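Long-range contact in cystathionine gamma-synthase (Xanthomonas oryzae pv. oryzae KACC 10331, PDB 6LD7), which probably makes cystathionine in methionine biosynthesis as a pyridoxal 5'-phosphate-dependent enzyme of the trans-sulfuration family: residues C[344-349]-C[370-375]. The protein carries 1 engineered substitution. Numbering follows the deposited sequence.
Sequences LIAHPA and LLRLSI
Ile345 and Leu373 face each other as a non-hydrogen-bonded pair in an antiparallel strand pairing, with the hydrogen-bonded pairs Leu344–Ser374 and Ala346–Arg372 on either side of them. The two strands belong to the smaller mixed sheet in the C-terminal part of this PLP-dependent trans-sulfuration enzyme, where 344-346 joins 370-374 to strand 333-334. Each hydrogen-bonded pair closes a ring of two backbone bonds; the bond from Arg372 N to Ala346 O, at 2.9 Å, is nearly straight, with 172° at the hydrogen.

On the apolar face, Ile345 and Leu373 lie side by side and point the same way. With CG1 of Ile345 anti to the backbone N (chi1 -173°) and the chain extended beyond it, CD1 comes to 3.8 Å from Leu373 CD2; CD1 also meets CD2 of Leu371, the two side chains crossing obliquely. Phe325 of helix 319-327 packs against both Ile345 and Leu371, while Leu373 touches Ile273 of helix 259-277.

The other face is more polar. Arg372 extends from the sheet and then bends at chi3 (76°), bringing NH2 to 3.9 Å from CB of Ala346; NH2 also hydrogen-bonds a triethylene glycol molecule, probably from the crystallisation liquor. Next to it, Ser374 meets Leu344 CB to CB, and its OG accepts a bond from Gly339 N.

Beyond Ala346 the chain turns into Pro348; the side chains of Pro348 and Leu370 cross at about a right angle, with CG of Pro348 4.2 Å from CD2 of Leu370. The imidazole of His347 is held by Asp368 O at NE2 and Ser350 OG at ND1, and it also meets the ring of Phe49 from a second subunit. Leu371 CD2 lies at this imidazole's edge, near its plane. A water bridges the two segments beyond the end of strand 344-346, accepting from Ala349 N and donating to Leu370 O, each at 2.9 Å.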
ATOM      1  N   LEU C 344     -13.950  12.733  17.633  1.00 31.19           N
ATOM      2  CA  LEU C 344     -14.527  11.530  18.245  1.00 30.34           C
ATOM      3  C   LEU C 344     -15.089  11.908  19.599  1.00 29.46           C
ATOM      4  O   LEU C 344     -14.603  12.848  20.226  1.00 30.80           O
ATOM      5  CB  LEU C 344     -13.411  10.508  18.440  1.00 30.60           C
ATOM      6  CG  LEU C 344     -12.676  10.044  17.180  1.00 32.67           C
ATOM      7  CD1 LEU C 344     -11.683   8.952  17.492  1.00 32.16           C
ATOM      8  CD2 LEU C 344     -13.608   9.541  16.114  1.00 32.58           C
ATOM      9  N   ILE C 345     -16.101  11.189  20.021  1.00 27.77           N
ATOM     10  CA  ILE C 345     -16.641  11.207  21.399  1.00 27.91           C
ATOM     11  C   ILE C 345     -16.644   9.784  21.951  1.00 29.31           C
ATOM     12  O   ILE C 345     -16.860   8.806  21.165  1.00 30.31           O
ATOM     13  CB  ILE C 345     -18.036  11.833  21.380  1.00 30.59           C
ATOM     14  CG1 ILE C 345     -18.538  12.013  22.804  1.00 31.37           C
ATOM     15  CG2 ILE C 345     -19.020  11.066  20.476  1.00 32.30           C
ATOM     16  CD1 ILE C 345     -19.661  13.014  22.870  1.00 31.34           C
ATOM     17  N   ALA C 346     -16.352   9.648  23.247  1.00 29.31           N
ATOM     18  CA  ALA C 346     -16.395   8.369  23.984  1.00 30.50           C
ATOM     19  C   ALA C 346     -17.073   8.636  25.326  1.00 31.76           C
ATOM     20  O   ALA C 346     -16.980   9.780  25.826  1.00 27.63           O
ATOM     21  CB  ALA C 346     -15.005   7.804  24.165  1.00 31.45           C
ATOM     22  N   HIS C 347     -17.823   7.657  25.807  1.00 31.83           N
ATOM     23  CA  HIS C 347     -18.495   7.632  27.141  1.00 32.21           C
ATOM     24  C   HIS C 347     -17.729   6.682  28.057  1.00 33.07           C
ATOM     25  O   HIS C 347     -17.891   5.474  27.923  1.00 33.35           O
ATOM     26  CB  HIS C 347     -19.951   7.235  26.929  1.00 32.04           C
ATOM     27  CG  HIS C 347     -20.726   7.182  28.199  1.00 34.57           C
ATOM     28  ND1 HIS C 347     -21.212   5.972  28.731  1.00 35.39           N
ATOM     29  CD2 HIS C 347     -20.975   8.147  29.112  1.00 34.47           C
ATOM     30  CE1 HIS C 347     -21.828   6.245  29.883  1.00 35.09           C
ATOM     31  NE2 HIS C 347     -21.717   7.585  30.123  1.00 33.75           N
ATOM     32  N   PRO C 348     -16.783   7.149  28.913  1.00 30.27           N
ATOM     33  CA  PRO C 348     -15.957   6.199  29.669  1.00 31.86           C
ATOM     34  C   PRO C 348     -16.712   5.078  30.430  1.00 34.69           C
ATOM     35  O   PRO C 348     -16.325   3.912  30.395  1.00 35.62           O
ATOM     36  CB  PRO C 348     -15.168   7.150  30.548  1.00 31.34           C
ATOM     37  CG  PRO C 348     -14.939   8.387  29.627  1.00 31.61           C
ATOM     38  CD  PRO C 348     -16.334   8.550  29.041  1.00 30.86           C
ATOM     39  N   ALA C 349     -17.865   5.367  31.000  1.00 35.08           N
ATOM     40  CA  ALA C 349     -18.562   4.383  31.852  1.00 37.28           C
ATOM     41  C   ALA C 349     -19.012   3.162  30.993  1.00 39.38           C
ATOM     42  O   ALA C 349     -18.827   2.070  31.452  1.00 44.56           O
ATOM     43  CB  ALA C 349     -19.652   5.083  32.596  1.00 33.88           C
ATOM     44  N   LEU C 370     -19.948  11.490  32.453  1.00 30.18           N
ATOM     45  CA  LEU C 370     -18.680  11.984  31.872  1.00 27.87           C
ATOM     46  C   LEU C 370     -18.603  11.616  30.390  1.00 29.55           C
ATOM     47  O   LEU C 370     -18.887  10.450  30.017  1.00 29.10           O
ATOM     48  CB  LEU C 370     -17.490  11.428  32.634  1.00 27.53           C
ATOM     49  CG  LEU C 370     -16.144  11.996  32.176  1.00 28.54           C
ATOM     50  CD1 LEU C 370     -15.996  13.436  32.641  1.00 32.33           C
ATOM     51  CD2 LEU C 370     -15.017  11.190  32.714  1.00 31.79           C
ATOM     52  N   LEU C 371     -18.312  12.596  29.545  1.00 29.23           N
ATOM     53  CA  LEU C 371     -18.041  12.381  28.103  1.00 27.49           C
ATOM     54  C   LEU C 371     -16.649  12.909  27.799  1.00 29.99           C
ATOM     55  O   LEU C 371     -16.257  13.935  28.387  1.00 32.72           O
ATOM     56  CB  LEU C 371     -19.113  13.079  27.259  1.00 30.34           C
ATOM     57  CG  LEU C 371     -20.502  12.427  27.299  1.00 32.30           C
ATOM     58  CD1 LEU C 371     -21.569  13.370  26.791  1.00 34.15           C
ATOM     59  CD2 LEU C 371     -20.507  11.156  26.472  1.00 32.31           C
ATOM     60  N   ARG C 372     -15.914  12.173  26.972  1.00 28.48           N
ATOM     61  CA  ARG C 372     -14.570  12.524  26.486  1.00 27.99           C
ATOM     62  C   ARG C 372     -14.625  12.884  25.009  1.00 26.95           C
ATOM     63  O   ARG C 372     -15.178  12.128  24.215  1.00 27.64           O
ATOM     64  CB  ARG C 372     -13.593  11.398  26.767  1.00 29.14           C
ATOM     65  CG  ARG C 372     -12.165  11.798  26.471  1.00 29.63           C
ATOM     66  CD  ARG C 372     -11.265  10.569  26.541  1.00 30.06           C
ATOM     67  NE  ARG C 372     -11.451   9.764  25.331  1.00 30.34           N
ATOM     68  CZ  ARG C 372     -10.920   8.560  25.175  1.00 33.12           C
ATOM     69  NH1 ARG C 372     -10.104   8.106  26.096  1.00 30.85           N
ATOM     70  NH2 ARG C 372     -11.067   7.911  24.033  1.00 33.42           N
ATOM     71  N   LEU C 373     -14.042  14.038  24.690  1.00 27.49           N
ATOM     72  CA  LEU C 373     -13.884  14.505  23.335  1.00 28.60           C
ATOM     73  C   LEU C 373     -12.445  14.394  22.918  1.00 27.94           C
ATOM     74  O   LEU C 373     -11.586  14.941  23.592  1.00 26.21           O
ATOM     75  CB  LEU C 373     -14.308  15.975  23.234  1.00 30.06           C
ATOM     76  CG  LEU C 373     -15.711  16.276  23.653  1.00 28.72           C
ATOM     77  CD1 LEU C 373     -16.004  17.762  23.464  1.00 33.74           C
ATOM     78  CD2 LEU C 373     -16.717  15.475  22.874  1.00 27.98           C
ATOM     79  N   SER C 374     -12.275  13.887  21.697  1.00 27.47           N
ATOM     80  CA  SER C 374     -11.017  14.013  20.930  1.00 27.79           C
ATOM     81  C   SER C 374     -11.334  14.975  19.790  1.00 26.39           C
ATOM     82  O   SER C 374     -12.031  14.589  18.852  1.00 27.56           O
ATOM     83  CB  SER C 374     -10.503  12.702  20.427  1.00 27.51           C
ATOM     84  OG  SER C 374      -9.397  12.901  19.538  1.00 27.17           O
ATOM     85  N   ILE C 375     -10.921  16.217  19.922  1.00 25.96           N
ATOM     86  CA  ILE C 375     -11.349  17.304  19.015  1.00 25.42           C
ATOM     87  C   ILE C 375     -10.444  17.284  17.794  1.00 24.22           C
ATOM     88  O   ILE C 375      -9.202  17.299  17.907  1.00 22.62           O
ATOM     89  CB  ILE C 375     -11.361  18.617  19.788  1.00 29.24           C
ATOM     90  CG1 ILE C 375     -12.482  18.517  20.838  1.00 32.24           C
ATOM     91  CG2 ILE C 375     -11.531  19.813  18.858  1.00 28.60           C
ATOM     92  CD1 ILE C 375     -12.270  19.402  21.981  1.00 33.78           C
TER
HETATM   93  O   HOH W   1     -18.701   8.087  31.600  1.00 29.34           O